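Local coordinates for Non-structural protein 3 (PDB 6LN0), which probably takes part in cleaving the viral replicase polyprotein through its papain-like protease domain and carries a macro domain likely to bind ADP-ribose, at residues 134-139 with 163-168; 174-179 with 234-239; 188-193 with 200-205; 193-198 with 211-216; 296-301 with 317-322. All blocks are in the same frame, centred on the assembly; numbering follows the deposited sequence.

In the fold
From the N terminus, interaction 1 comes first: helix 131-141 and helix 158-165 meet across a loop holding strand 146-152 of the macro domain sheet. Strand 168-173 follows, and Thr168 touches Val189 of interaction 3. Interaction 2 then closes a long loop between the turn 174-179 and helix 228-237. Interactions 3 and 4 are nested in that loop; their segments alternate along the chain, so they cross, sharing Asn193 and tying helix 186-192 and strand 194-195 to the 200-205 loop and strand 209-212. Leu211 packs against Leu235, linking interactions 4 and 2. Farther on, interaction 5 closes a short loop between helices 293-302 and 313-322, and Tyr234 packs on Trp298 to connect it with interaction 2.

Interaction 1. Residues 134-139 with 163-168; sequences SLDAFR and DALNRT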
# COMPACT_ATOMS: atom_id res chain seq x y z
N SER A 134 15.62 1.09 28.23
CA SER A 134 16.67 0.08 28.18
C SER A 134 16.53 -0.82 26.95
O SER A 134 17.50 -1.04 26.22
CB SER A 134 16.69 -0.77 29.45
OG SER A 134 17.61 -0.22 30.38
N LEU A 135 15.33 -1.37 26.74
CA LEU A 135 15.15 -2.20 25.56
C LEU A 135 15.36 -1.40 24.28
O LEU A 135 15.80 -1.95 23.26
CB LEU A 135 13.77 -2.85 25.58
CG LEU A 135 13.69 -4.13 26.42
CD1 LEU A 135 12.49 -4.93 26.04
CD2 LEU A 135 14.93 -4.99 26.29
N ASP A 136 15.10 -0.09 24.33
CA ASP A 136 15.28 0.76 23.16
C ASP A 136 16.75 1.13 22.97
O ASP A 136 17.27 1.10 21.85
CB ASP A 136 14.41 2.02 23.27
CG ASP A 136 14.51 2.92 22.04
OD1 ASP A 136 14.27 2.42 20.90
OD2 ASP A 136 14.82 4.12 22.22
N ALA A 137 17.43 1.52 24.07
CA ALA A 137 18.87 1.74 24.00
C ALA A 137 19.56 0.53 23.39
O ALA A 137 20.49 0.67 22.59
CB ALA A 137 19.43 2.04 25.38
N PHE A 138 19.08 -0.67 23.72
CA PHE A 138 19.76 -1.88 23.29
C PHE A 138 19.63 -2.09 21.79
O PHE A 138 20.62 -2.44 21.12
CB PHE A 138 19.21 -3.09 24.05
CG PHE A 138 19.48 -4.40 23.37
CD1 PHE A 138 20.74 -4.97 23.41
CD2 PHE A 138 18.46 -5.07 22.72
CE1 PHE A 138 20.99 -6.19 22.80
CE2 PHE A 138 18.69 -6.28 22.10
CZ PHE A 138 19.96 -6.84 22.14
N ARG A 139 18.43 -1.89 21.23
CA ARG A 139 18.29 -2.05 19.78
C ARG A 139 19.06 -0.95 19.04
O ARG A 139 19.63 -1.21 17.98
CB ARG A 139 16.82 -2.08 19.37
CG ARG A 139 15.91 -1.17 20.17
CD ARG A 139 14.42 -1.44 19.88
NE ARG A 139 14.21 -1.78 18.47
CZ ARG A 139 13.96 -0.89 17.51
NH1 ARG A 139 13.88 0.40 17.80
NH2 ARG A 139 13.79 -1.32 16.27
N ASP A 163 8.23 -6.53 21.99
CA ASP A 163 7.50 -6.73 20.75
C ASP A 163 7.02 -5.40 20.16
O ASP A 163 7.07 -5.20 18.94
CB ASP A 163 6.32 -7.66 21.00
CG ASP A 163 5.80 -8.29 19.73
OD1 ASP A 163 6.45 -8.12 18.67
OD2 ASP A 163 4.74 -8.95 19.79
N ALA A 164 6.57 -4.47 21.00
CA ALA A 164 6.11 -3.17 20.51
C ALA A 164 7.25 -2.36 19.90
O ALA A 164 7.09 -1.78 18.82
CB ALA A 164 5.44 -2.39 21.64
N LEU A 165 8.40 -2.33 20.57
CA LEU A 165 9.54 -1.56 20.11
C LEU A 165 10.08 -2.04 18.77
O LEU A 165 10.84 -1.30 18.13
CB LEU A 165 10.65 -1.60 21.16
CG LEU A 165 10.53 -0.51 22.22
CD1 LEU A 165 11.45 -0.82 23.40
CD2 LEU A 165 10.86 0.84 21.63
N ASN A 166 9.72 -3.24 18.32
CA ASN A 166 10.13 -3.75 17.02
C ASN A 166 8.96 -3.83 16.05
O ASN A 166 8.99 -4.61 15.09
CB ASN A 166 10.80 -5.11 17.17
CG ASN A 166 11.85 -5.10 18.27
OD1 ASN A 166 11.73 -5.81 19.27
ND2 ASN A 166 12.87 -4.25 18.11
N ARG A 167 7.92 -3.03 16.28
CA ARG A 167 6.79 -2.95 15.38
C ARG A 167 6.48 -1.49 15.10
O ARG A 167 6.65 -0.62 15.96
CB ARG A 167 5.57 -3.66 15.97
CG ARG A 167 5.79 -5.16 16.07
CD ARG A 167 4.69 -5.82 16.86
NE ARG A 167 3.77 -6.51 15.96
CZ ARG A 167 3.54 -7.82 15.98
NH1 ARG A 167 4.17 -8.60 16.85
NH2 ARG A 167 2.69 -8.35 15.11
N THR A 168 6.05 -1.23 13.87
CA THR A 168 5.69 0.10 13.41
C THR A 168 4.18 0.15 13.17
O THR A 168 3.59 -0.80 12.66
CB THR A 168 6.47 0.48 12.14
OG1 THR A 168 6.56 -0.66 11.28
CG2 THR A 168 7.89 0.93 12.50
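Leu165 points its side chain at helix 131-141 and crosses Asp136 at about a right angle, with CD1 against Leu135 CB and the Asp136 backbone and CD2 against the Asp136 side chain. CD1 lies 3.8 Å from Leu135 CB, while CD2 reaches Asp136 OD1 at 3.8 Å. Arg139 crosses Leu165 obliquely. Its CG takes the crowded position between backbone N and carbonyl carbon (chi1 36°), and a bend at chi3 (-36°) brings the guanidinium face-on to the Leu165 carbonyl oxygen, which stands over the centre of one face, 3.2 Å from Arg139 CZ. That approach rules out a hydrogen bond to this oxygen, since the N-H groups point along the plane. In that plane, Asp136 OD1 makes a long salt bridge to Arg139 NH1 (3.7 Å), and OD2 of the same carboxylate pairs with Lys140. The Asn166 side chain runs past Arg139 in the opposite direction, with amide and guanidinium planes 59° apart. Helix 131-141 packs on the macro domain sheet through Leu135 and Phe138, so the contact joins this helix to helix 158-165, just before strand 168-173. It combines methyl packing with, probably, attraction between the arginine charge and the Leu165 carbonyl oxygen.

Interaction 2. Residues 174-179 with 234-239; sequences TDYDQV and YLKTCH
Tyr176 and Leu235 form the close-packed part of this contact, with the CA atoms of the two residues 6.1 Å apart. The tyrosine has left-handed helical backbone angles, and its CG stands beside the backbone N (chi1 -82°), which turns the ring toward helix 228-237. Leu235 crosses the tyrosine at about a right angle, its CB 4.0 Å from Tyr176 CD2, while its CD2 methyl rests 3.6 Å from Asp175 O. The turn 174-179 connects strands 168-173 and 180-184 of a small mixed sheet, consistent with the first hairpin of a ubiquitin-like beta-grasp domain; Thr173 OG1 bonds to backbone atoms on both sides of the turn. Helix 228-237 probably belongs to the protease thumb, so the contact spans the two. The looser side is carried by the exposed Lys236 and His239. Lys236 lays its aliphatic chain over one face of the tyrosine as a CH-pi contact: Lys236 CG sits 4.2 Å from the centroid of the Tyr176 ring and only 8° off its normal. Bends at chi3 and chi4 then carry the lysine NZ to 3.5 Å from Tyr176 OH. His239 gives only a weak bond from NE2 to Tyr176 O, 2.7 Å long and bent to 128°, with the oxygen near the ring plane. A water donates to both Asp175 O (2.7 Å) and Leu235 O and also bonds to His239 NE2.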
# COMPACT_ATOMS: atom_id res chain seq x y z
N THR A 174 -8.51 -1.82 2.67
CA THR A 174 -8.75 -2.49 1.39
C THR A 174 -9.82 -1.76 0.57
O THR A 174 -10.11 -2.17 -0.56
CB THR A 174 -9.15 -3.96 1.63
OG1 THR A 174 -10.46 -4.03 2.19
CG2 THR A 174 -8.18 -4.64 2.60
N ASP A 175 -10.26 -0.61 1.06
CA ASP A 175 -11.64 -0.15 1.00
C ASP A 175 -11.76 1.34 0.65
O ASP A 175 -12.68 1.76 -0.07
CB ASP A 175 -12.25 -0.36 2.39
CG ASP A 175 -13.55 -1.08 2.33
OD1 ASP A 175 -13.96 -1.36 1.20
OD2 ASP A 175 -14.15 -1.35 3.40
N TYR A 176 -10.87 2.13 1.23
CA TYR A 176 -11.16 3.50 1.63
C TYR A 176 -12.57 3.64 2.22
O TYR A 176 -13.23 4.67 2.07
CB TYR A 176 -10.87 4.42 0.45
CG TYR A 176 -9.39 4.68 0.42
CD1 TYR A 176 -8.83 5.61 1.30
CD2 TYR A 176 -8.53 3.94 -0.40
CE1 TYR A 176 -7.47 5.85 1.33
CE2 TYR A 176 -7.15 4.17 -0.38
CZ TYR A 176 -6.64 5.14 0.50
OH TYR A 176 -5.29 5.42 0.59
N ASP A 177 -13.02 2.61 2.93
CA ASP A 177 -14.19 2.67 3.78
C ASP A 177 -13.69 2.43 5.20
O ASP A 177 -13.33 3.38 5.91
CB ASP A 177 -15.24 1.63 3.35
CG ASP A 177 -16.44 1.56 4.29
OD1 ASP A 177 -16.76 2.57 4.93
OD2 ASP A 177 -17.09 0.49 4.39
N GLN A 178 -13.58 1.17 5.62
CA GLN A 178 -12.99 0.87 6.91
C GLN A 178 -11.47 1.04 6.85
O GLN A 178 -10.83 0.54 5.92
CB GLN A 178 -13.35 -0.54 7.34
CG GLN A 178 -12.95 -0.88 8.77
CD GLN A 178 -13.68 -0.02 9.79
OE1 GLN A 178 -13.05 0.67 10.60
NE2 GLN A 178 -15.02 -0.04 9.74
N VAL A 179 -10.90 1.73 7.83
CA VAL A 179 -9.46 1.88 7.95
C VAL A 179 -8.99 1.14 9.20
O VAL A 179 -9.57 1.29 10.29
CB VAL A 179 -9.06 3.37 8.01
CG1 VAL A 179 -7.59 3.53 8.39
CG2 VAL A 179 -9.38 4.09 6.66
N TYR A 234 -10.10 5.04 -8.11
CA TYR A 234 -11.48 4.59 -8.13
C TYR A 234 -12.07 4.58 -6.72
O TYR A 234 -13.16 5.11 -6.49
CB TYR A 234 -11.57 3.20 -8.75
CG TYR A 234 -12.86 2.49 -8.45
CD1 TYR A 234 -14.03 2.88 -9.09
CD2 TYR A 234 -12.92 1.41 -7.53
CE1 TYR A 234 -15.24 2.23 -8.84
CE2 TYR A 234 -14.15 0.75 -7.28
CZ TYR A 234 -15.31 1.19 -7.95
OH TYR A 234 -16.55 0.62 -7.77
N LEU A 235 -11.35 3.99 -5.77
CA LEU A 235 -11.86 3.89 -4.41
C LEU A 235 -12.11 5.27 -3.80
O LEU A 235 -13.12 5.48 -3.12
CB LEU A 235 -10.89 3.09 -3.53
CG LEU A 235 -10.79 1.61 -3.87
CD1 LEU A 235 -9.59 0.95 -3.18
CD2 LEU A 235 -12.09 0.92 -3.48
N LYS A 236 -11.19 6.20 -4.02
CA LYS A 236 -11.37 7.52 -3.43
C LYS A 236 -12.49 8.31 -4.13
O LYS A 236 -13.26 9.00 -3.46
CB LYS A 236 -10.04 8.28 -3.47
CG LYS A 236 -9.01 7.69 -2.53
CD LYS A 236 -7.66 8.35 -2.72
CE LYS A 236 -7.12 8.87 -1.38
NZ LYS A 236 -5.70 8.44 -1.15
N THR A 237 -12.62 8.18 -5.45
CA THR A 237 -13.67 8.91 -6.18
C THR A 237 -15.07 8.40 -5.86
O THR A 237 -16.05 9.11 -6.09
CB THR A 237 -13.39 8.85 -7.69
OG1 THR A 237 -12.04 9.26 -7.95
CG2 THR A 237 -14.34 9.76 -8.47
N CYS A 238 -15.18 7.20 -5.29
CA CYS A 238 -16.48 6.70 -4.85
C CYS A 238 -17.10 7.56 -3.76
O CYS A 238 -18.30 7.43 -3.48
CB CYS A 238 -16.30 5.25 -4.40
SG CYS A 238 -16.31 4.18 -5.78
N HIS A 239 -16.32 8.43 -3.14
CA HIS A 239 -16.83 9.29 -2.07
C HIS A 239 -17.42 10.60 -2.58
O HIS A 239 -18.10 11.29 -1.81
CB HIS A 239 -15.71 9.58 -1.06
CG HIS A 239 -15.28 8.37 -0.29
ND1 HIS A 239 -15.64 8.17 1.03
CD2 HIS A 239 -14.55 7.29 -0.65
CE1 HIS A 239 -15.14 7.02 1.44
NE2 HIS A 239 -14.48 6.47 0.44
O HOH W 1 -14.47 3.53 -1.04

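Interaction 3. Residues 188-193 with 200-205; sequences GVLEAN and FVQEPK
Asn193, which follows helix 186-192, leaves the helical path with positive phi (59°), and the 200-205 loop passes alongside, bringing Leu190 and Gln202 to 6.1 Å between CA atoms. Val189 points toward the loop. Its CG1, anti to the backbone N, lies 3.4 Å from Gln202 O and packs on Pro204 CD at 4.0 Å. Leu190 and Gln202 lie side by side and point the same way, with the leucine CD1 methyl 3.3 Å from Gln202 NE2. No hydrogen bond joins the two segments. The helix, following the hairpin of strands 168-173 and 180-184, is consistent with the helix of a ubiquitin-like beta-grasp fold; Val189 also touches Thr168 and Leu184, on the two hairpin strands. At the helix end, Phe200 runs alongside Asn193, its ring plane 59° from the amide plane. Asn193 O meets the ring at its edge, 3.7 Å from Phe200 CD1, and Phe200 also stacks edge-to-face with Phe195.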
# COMPACT_ATOMS: atom_id res chain seq x y z
N GLY A 188 6.07 -8.26 8.56
CA GLY A 188 4.66 -8.05 8.26
C GLY A 188 4.41 -6.92 7.29
O GLY A 188 3.47 -6.98 6.49
N VAL A 189 5.26 -5.89 7.32
CA VAL A 189 5.11 -4.74 6.43
C VAL A 189 5.19 -5.19 4.97
O VAL A 189 4.36 -4.79 4.14
CB VAL A 189 6.17 -3.67 6.75
CG1 VAL A 189 6.29 -2.68 5.60
CG2 VAL A 189 5.83 -2.96 8.04
N LEU A 190 6.15 -6.06 4.65
CA LEU A 190 6.25 -6.55 3.28
C LEU A 190 5.16 -7.57 2.97
O LEU A 190 4.71 -7.67 1.83
CB LEU A 190 7.64 -7.13 3.03
CG LEU A 190 7.81 -7.73 1.63
CD1 LEU A 190 8.57 -6.77 0.71
CD2 LEU A 190 8.49 -9.09 1.71
N GLU A 191 4.74 -8.34 3.96
CA GLU A 191 3.58 -9.21 3.75
C GLU A 191 2.30 -8.41 3.53
O GLU A 191 1.34 -8.94 2.95
CB GLU A 191 3.38 -10.13 4.95
CG GLU A 191 4.66 -10.81 5.46
CD GLU A 191 4.40 -12.16 6.10
OE1 GLU A 191 4.40 -13.17 5.37
OE2 GLU A 191 4.20 -12.20 7.34
N ALA A 192 2.28 -7.16 3.97
CA ALA A 192 1.06 -6.36 3.89
C ALA A 192 0.81 -5.85 2.48
O ALA A 192 -0.34 -5.56 2.15
CB ALA A 192 1.15 -5.19 4.87
N ASN A 193 1.85 -5.75 1.65
CA ASN A 193 1.73 -5.20 0.31
C ASN A 193 1.22 -3.76 0.36
O ASN A 193 0.26 -3.40 -0.32
CB ASN A 193 0.83 -6.07 -0.56
CG ASN A 193 1.55 -7.24 -1.14
OD1 ASN A 193 2.65 -7.10 -1.67
ND2 ASN A 193 0.94 -8.41 -1.04
N PHE A 200 4.53 0.30 -4.27
CA PHE A 200 4.53 -0.35 -2.96
C PHE A 200 5.54 0.30 -2.04
O PHE A 200 6.52 0.89 -2.49
CB PHE A 200 4.80 -1.84 -3.11
CG PHE A 200 3.72 -2.58 -3.87
CD1 PHE A 200 2.58 -3.03 -3.22
CD2 PHE A 200 3.82 -2.80 -5.23
CE1 PHE A 200 1.60 -3.71 -3.90
CE2 PHE A 200 2.84 -3.47 -5.91
CZ PHE A 200 1.73 -3.93 -5.25
N VAL A 201 5.27 0.22 -0.73
CA VAL A 201 6.01 0.99 0.28
C VAL A 201 6.53 0.03 1.35
O VAL A 201 5.76 -0.71 1.97
CB VAL A 201 5.14 2.08 0.93
CG1 VAL A 201 5.92 2.84 1.98
CG2 VAL A 201 4.61 3.04 -0.11
N GLN A 202 7.83 0.05 1.59
CA GLN A 202 8.35 -0.84 2.60
C GLN A 202 8.73 -0.14 3.89
O GLN A 202 9.02 -0.83 4.87
CB GLN A 202 9.52 -1.66 2.07
CG GLN A 202 9.06 -2.97 1.47
CD GLN A 202 8.86 -2.86 -0.02
OE1 GLN A 202 9.39 -1.96 -0.65
NE2 GLN A 202 8.07 -3.78 -0.59
N GLU A 203 8.72 1.19 3.93
CA GLU A 203 8.65 1.88 5.22
C GLU A 203 7.56 2.94 5.18
O GLU A 203 7.78 4.06 4.69
CB GLU A 203 9.99 2.48 5.65
CG GLU A 203 10.76 3.27 4.64
CD GLU A 203 12.24 3.31 4.99
OE1 GLU A 203 12.71 2.38 5.70
OE2 GLU A 203 12.92 4.28 4.58
N PRO A 204 6.38 2.61 5.69
CA PRO A 204 5.29 3.58 5.75
C PRO A 204 5.60 4.76 6.66
O PRO A 204 6.16 4.59 7.75
CB PRO A 204 4.12 2.75 6.31
CG PRO A 204 4.80 1.64 7.08
CD PRO A 204 6.00 1.30 6.25
N LYS A 205 5.23 5.95 6.21
CA LYS A 205 5.26 7.12 7.09
C LYS A 205 4.09 7.05 8.08
O LYS A 205 3.04 6.48 7.77
CB LYS A 205 5.17 8.40 6.27
CG LYS A 205 6.37 8.66 5.39
CD LYS A 205 5.93 9.36 4.10
CE LYS A 205 7.11 9.94 3.33
NZ LYS A 205 7.11 11.43 3.35

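Interaction 4. Residues 193-198 with 211-216; sequences NLFDGE and LEVTEE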
# COMPACT_ATOMS: atom_id res chain seq x y z
N ASN A 193 1.85 -5.75 1.65
CA ASN A 193 1.73 -5.20 0.31
C ASN A 193 1.22 -3.76 0.36
O ASN A 193 0.26 -3.40 -0.32
CB ASN A 193 0.83 -6.07 -0.56
CG ASN A 193 1.55 -7.24 -1.14
OD1 ASN A 193 2.65 -7.10 -1.67
ND2 ASN A 193 0.94 -8.41 -1.04
N LEU A 194 1.84 -2.95 1.20
CA LEU A 194 1.39 -1.58 1.34
C LEU A 194 1.58 -0.84 0.02
O LEU A 194 2.67 -0.88 -0.56
CB LEU A 194 2.14 -0.87 2.46
CG LEU A 194 1.88 -1.64 3.75
CD1 LEU A 194 2.40 -0.88 4.94
CD2 LEU A 194 0.39 -1.92 3.87
N PHE A 195 0.52 -0.18 -0.43
CA PHE A 195 0.49 0.54 -1.70
C PHE A 195 0.19 2.01 -1.47
O PHE A 195 -0.79 2.37 -0.80
CB PHE A 195 -0.53 -0.09 -2.66
CG PHE A 195 -0.37 0.35 -4.07
CD1 PHE A 195 0.69 -0.10 -4.83
CD2 PHE A 195 -1.28 1.23 -4.64
CE1 PHE A 195 0.84 0.32 -6.15
CE2 PHE A 195 -1.14 1.64 -5.96
CZ PHE A 195 -0.08 1.19 -6.71
N ASP A 196 1.03 2.86 -2.04
CA ASP A 196 1.10 4.31 -1.92
C ASP A 196 0.06 5.05 -2.77
O ASP A 196 -0.12 6.26 -2.59
CB ASP A 196 2.50 4.73 -2.37
CG ASP A 196 2.85 6.11 -1.96
OD1 ASP A 196 2.55 6.47 -0.79
OD2 ASP A 196 3.46 6.82 -2.79
N GLY A 197 -0.60 4.36 -3.69
CA GLY A 197 -1.28 5.01 -4.78
C GLY A 197 -0.47 5.05 -6.07
O GLY A 197 -1.06 5.14 -7.15
N GLU A 198 0.86 4.95 -5.96
CA GLU A 198 1.76 4.87 -7.10
C GLU A 198 2.62 3.61 -7.09
O GLU A 198 2.86 3.02 -8.15
CB GLU A 198 2.68 6.10 -7.14
CG GLU A 198 2.77 6.79 -8.50
CD GLU A 198 1.47 7.50 -8.93
OE1 GLU A 198 0.78 7.01 -9.86
OE2 GLU A 198 1.15 8.57 -8.33
N LEU A 211 -3.06 1.40 0.92
CA LEU A 211 -3.86 0.29 0.42
C LEU A 211 -3.12 -1.00 0.73
O LEU A 211 -1.96 -1.18 0.34
CB LEU A 211 -4.11 0.44 -1.08
CG LEU A 211 -5.09 -0.54 -1.74
CD1 LEU A 211 -6.51 -0.40 -1.17
CD2 LEU A 211 -5.11 -0.35 -3.24
N GLU A 212 -3.78 -1.89 1.47
CA GLU A 212 -3.26 -3.24 1.68
C GLU A 212 -3.69 -4.08 0.51
O GLU A 212 -4.86 -4.45 0.38
CB GLU A 212 -3.80 -3.80 2.99
CG GLU A 212 -3.66 -5.31 3.12
CD GLU A 212 -3.39 -5.73 4.56
OE1 GLU A 212 -3.40 -4.83 5.44
OE2 GLU A 212 -3.17 -6.96 4.79
N VAL A 213 -2.77 -4.38 -0.39
CA VAL A 213 -3.17 -5.06 -1.61
C VAL A 213 -3.28 -6.56 -1.35
O VAL A 213 -2.30 -7.31 -1.49
CB VAL A 213 -2.20 -4.73 -2.76
CG1 VAL A 213 -2.56 -5.50 -4.03
CG2 VAL A 213 -2.21 -3.22 -3.00
N THR A 214 -4.46 -7.00 -0.92
CA THR A 214 -4.70 -8.42 -0.73
C THR A 214 -4.94 -9.04 -2.10
O THR A 214 -4.80 -8.39 -3.13
CB THR A 214 -5.88 -8.65 0.19
OG1 THR A 214 -7.09 -8.21 -0.45
CG2 THR A 214 -5.68 -7.95 1.51
N GLU A 215 -5.32 -10.31 -2.13
CA GLU A 215 -5.66 -10.90 -3.42
C GLU A 215 -7.09 -10.59 -3.81
O GLU A 215 -7.42 -10.60 -5.00
CB GLU A 215 -5.40 -12.42 -3.41
CG GLU A 215 -3.97 -12.82 -3.85
CD GLU A 215 -3.84 -13.11 -5.36
OE1 GLU A 215 -2.82 -12.73 -5.98
OE2 GLU A 215 -4.76 -13.74 -5.94
N GLU A 216 -7.94 -10.28 -2.83
CA GLU A 216 -9.27 -9.75 -3.13
C GLU A 216 -9.18 -8.37 -3.79
O GLU A 216 -9.97 -8.06 -4.70
CB GLU A 216 -10.09 -9.68 -1.84
CG GLU A 216 -11.58 -9.63 -2.08
CD GLU A 216 -12.36 -9.23 -0.83
OE1 GLU A 216 -11.97 -8.23 -0.18
OE2 GLU A 216 -13.35 -9.92 -0.51
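Phe195 and Leu211 both hold CG anti to the backbone N (chi1 -165° and -172°), which directs the ring of one and the CG branch of the other from CB atoms that the strand pairing sets 3.9 Å apart, on one face of a short antiparallel ladder. The Phe195 ring leads away from the partner strand. Val213 has CG2 beside its own backbone N, and this methyl crosses to Phe195 CB at 3.6 Å. Phe195 and Leu211 form the hydrogen-bonded pair: Phe195 N donates to Leu211 O at 2.8 Å, and Leu211 N returns a bond of 3.0 Å to Phe195 O along a carbonyl lone pair. Leu194 and Glu212 make the adjoining non-hydrogen-bonded pair, with their side chains on the other face. A third bond extends the ladder beyond it, from Val213 N to Asn193 O, 3.2 Å long. It is straight at the hydrogen (167°), yet the donor stands above the carbonyl plane and off the lone pairs. Beside it Asn193 CB packs on Val213 CB at 4.0 Å. Val213 then centres an inverse gamma turn, and Thr214 N-caps helix 215-223 through OG1 to Val217 N. Edge strand 194-195 pairs with 209-212, which runs parallel to 168-173 on its far side, consistent with the mixed sheet of a ubiquitin-like beta-grasp domain. Leu194 packs on Val170 and Thr172, while Phe195 and Leu211 turn to Cys232 of helix 228-237.

Interaction 5. Residues 296-301 with 317-322; sequences VAWIYA and ISLLVS
Leu319 leaves helix 313-322 toward helix 293-302 with CG anti to its backbone N (chi1 167°), and meets Trp298 tip to tip. Beyond CB the contacts begin at CG, which lies 3.8 Å from Trp298 CH2. There the chain forks over the indole: CD1 goes toward Trp298 CZ2, at 4.1 Å, and CD2 settles over the six-membered ring. This CD2 is 4.0 Å from the ring centroid and 22° off the normal, a CH-pi contact over the face, and it also touches Ile299 CD1. The axes of segments 296-301 and 317-322 cross at 113°, 10.9 Å apart at their closest, so long side chains do the bridging. Both helices probably belong to the helical thumb of a papain-like protease, where helix 260-270 adjoins them: Phe269 touches Leu320 and Phe261 stacks edge-to-face with Tyr300. Leu320 approaches the indole differently, its CD2 lying at the ring edge near the plane, 3.7 Å from Trp298 CZ3. The Leu320 side chain crosses that of Ile299 at about a right angle, bringing CD2 to 3.4 Å from Ile299 CD1, the closest approach of the two segments. At the other end of the indole, Trp298 NE1 is hydrogen-bonded to Leu224 O, which satisfies the one polar atom of this buried ring.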
# COMPACT_ATOMS: atom_id res chain seq x y z
N VAL A 296 -19.53 6.27 -11.95
CA VAL A 296 -18.80 7.48 -12.33
C VAL A 296 -17.34 7.39 -11.91
O VAL A 296 -16.44 7.83 -12.65
CB VAL A 296 -19.48 8.72 -11.72
CG1 VAL A 296 -18.62 9.92 -11.93
CG2 VAL A 296 -20.85 8.95 -12.37
N ALA A 297 -17.08 6.88 -10.71
CA ALA A 297 -15.71 6.72 -10.26
C ALA A 297 -14.95 5.76 -11.17
O ALA A 297 -13.80 6.01 -11.54
CB ALA A 297 -15.68 6.22 -8.81
N TRP A 298 -15.60 4.67 -11.56
CA TRP A 298 -15.01 3.80 -12.57
C TRP A 298 -14.69 4.56 -13.86
O TRP A 298 -13.67 4.29 -14.51
CB TRP A 298 -15.95 2.63 -12.85
CG TRP A 298 -15.42 1.69 -13.87
CD1 TRP A 298 -14.35 0.82 -13.73
CD2 TRP A 298 -15.92 1.51 -15.20
NE1 TRP A 298 -14.17 0.11 -14.90
CE2 TRP A 298 -15.12 0.51 -15.81
CE3 TRP A 298 -16.96 2.08 -15.92
CZ2 TRP A 298 -15.33 0.09 -17.12
CZ3 TRP A 298 -17.17 1.65 -17.22
CH2 TRP A 298 -16.37 0.67 -17.81
N ILE A 299 -15.53 5.51 -14.27
CA ILE A 299 -15.23 6.23 -15.51
C ILE A 299 -13.98 7.07 -15.34
O ILE A 299 -13.10 7.08 -16.20
CB ILE A 299 -16.41 7.10 -15.97
CG1 ILE A 299 -17.69 6.28 -16.06
CG2 ILE A 299 -16.09 7.76 -17.29
CD1 ILE A 299 -17.97 5.79 -17.35
N TYR A 300 -13.90 7.80 -14.23
CA TYR A 300 -12.75 8.67 -14.01
C TYR A 300 -11.46 7.87 -13.90
O TYR A 300 -10.43 8.29 -14.45
CB TYR A 300 -12.94 9.48 -12.74
CG TYR A 300 -13.63 10.81 -12.93
CD1 TYR A 300 -12.90 11.96 -13.18
CD2 TYR A 300 -15.02 10.93 -12.83
CE1 TYR A 300 -13.50 13.17 -13.32
CE2 TYR A 300 -15.64 12.13 -12.97
CZ TYR A 300 -14.87 13.26 -13.23
OH TYR A 300 -15.48 14.49 -13.38
N ALA A 301 -11.48 6.73 -13.19
CA ALA A 301 -10.25 5.95 -13.03
C ALA A 301 -9.85 5.25 -14.33
O ALA A 301 -8.65 5.10 -14.61
CB ALA A 301 -10.43 4.91 -11.91
N ILE A 317 -17.18 7.38 -24.20
CA ILE A 317 -18.06 6.51 -24.97
C ILE A 317 -17.30 5.29 -25.47
O ILE A 317 -17.86 4.19 -25.57
CB ILE A 317 -18.75 7.27 -26.13
CG1 ILE A 317 -19.76 6.35 -26.79
CG2 ILE A 317 -17.77 7.74 -27.20
CD1 ILE A 317 -20.80 5.84 -25.81
N SER A 318 -16.01 5.44 -25.77
CA SER A 318 -15.24 4.29 -26.22
C SER A 318 -14.98 3.31 -25.08
O SER A 318 -14.99 2.09 -25.28
CB SER A 318 -13.92 4.76 -26.83
OG SER A 318 -12.95 3.73 -26.73
N LEU A 319 -14.78 3.83 -23.86
CA LEU A 319 -14.66 2.96 -22.69
C LEU A 319 -15.94 2.17 -22.47
O LEU A 319 -15.91 0.95 -22.29
CB LEU A 319 -14.33 3.79 -21.45
CG LEU A 319 -14.50 2.99 -20.17
CD1 LEU A 319 -13.29 2.14 -19.96
CD2 LEU A 319 -14.72 3.93 -19.00
N LEU A 320 -17.09 2.84 -22.49
CA LEU A 320 -18.35 2.16 -22.23
C LEU A 320 -18.63 1.09 -23.28
O LEU A 320 -18.98 -0.04 -22.94
CB LEU A 320 -19.49 3.17 -22.19
CG LEU A 320 -19.32 4.27 -21.13
CD1 LEU A 320 -20.55 5.18 -21.15
CD2 LEU A 320 -19.05 3.66 -19.73
N VAL A 321 -18.46 1.44 -24.56
CA VAL A 321 -18.83 0.53 -25.65
C VAL A 321 -17.94 -0.72 -25.63
O VAL A 321 -18.43 -1.84 -25.81
CB VAL A 321 -18.76 1.26 -27.01
CG1 VAL A 321 -18.70 0.26 -28.14
CG2 VAL A 321 -19.94 2.19 -27.17
N SER A 322 -16.65 -0.54 -25.40
CA SER A 322 -15.77 -1.71 -25.36
C SER A 322 -16.02 -2.61 -24.15
O SER A 322 -15.57 -3.76 -24.16
CB SER A 322 -14.32 -1.27 -25.38
OG SER A 322 -14.02 -0.69 -24.15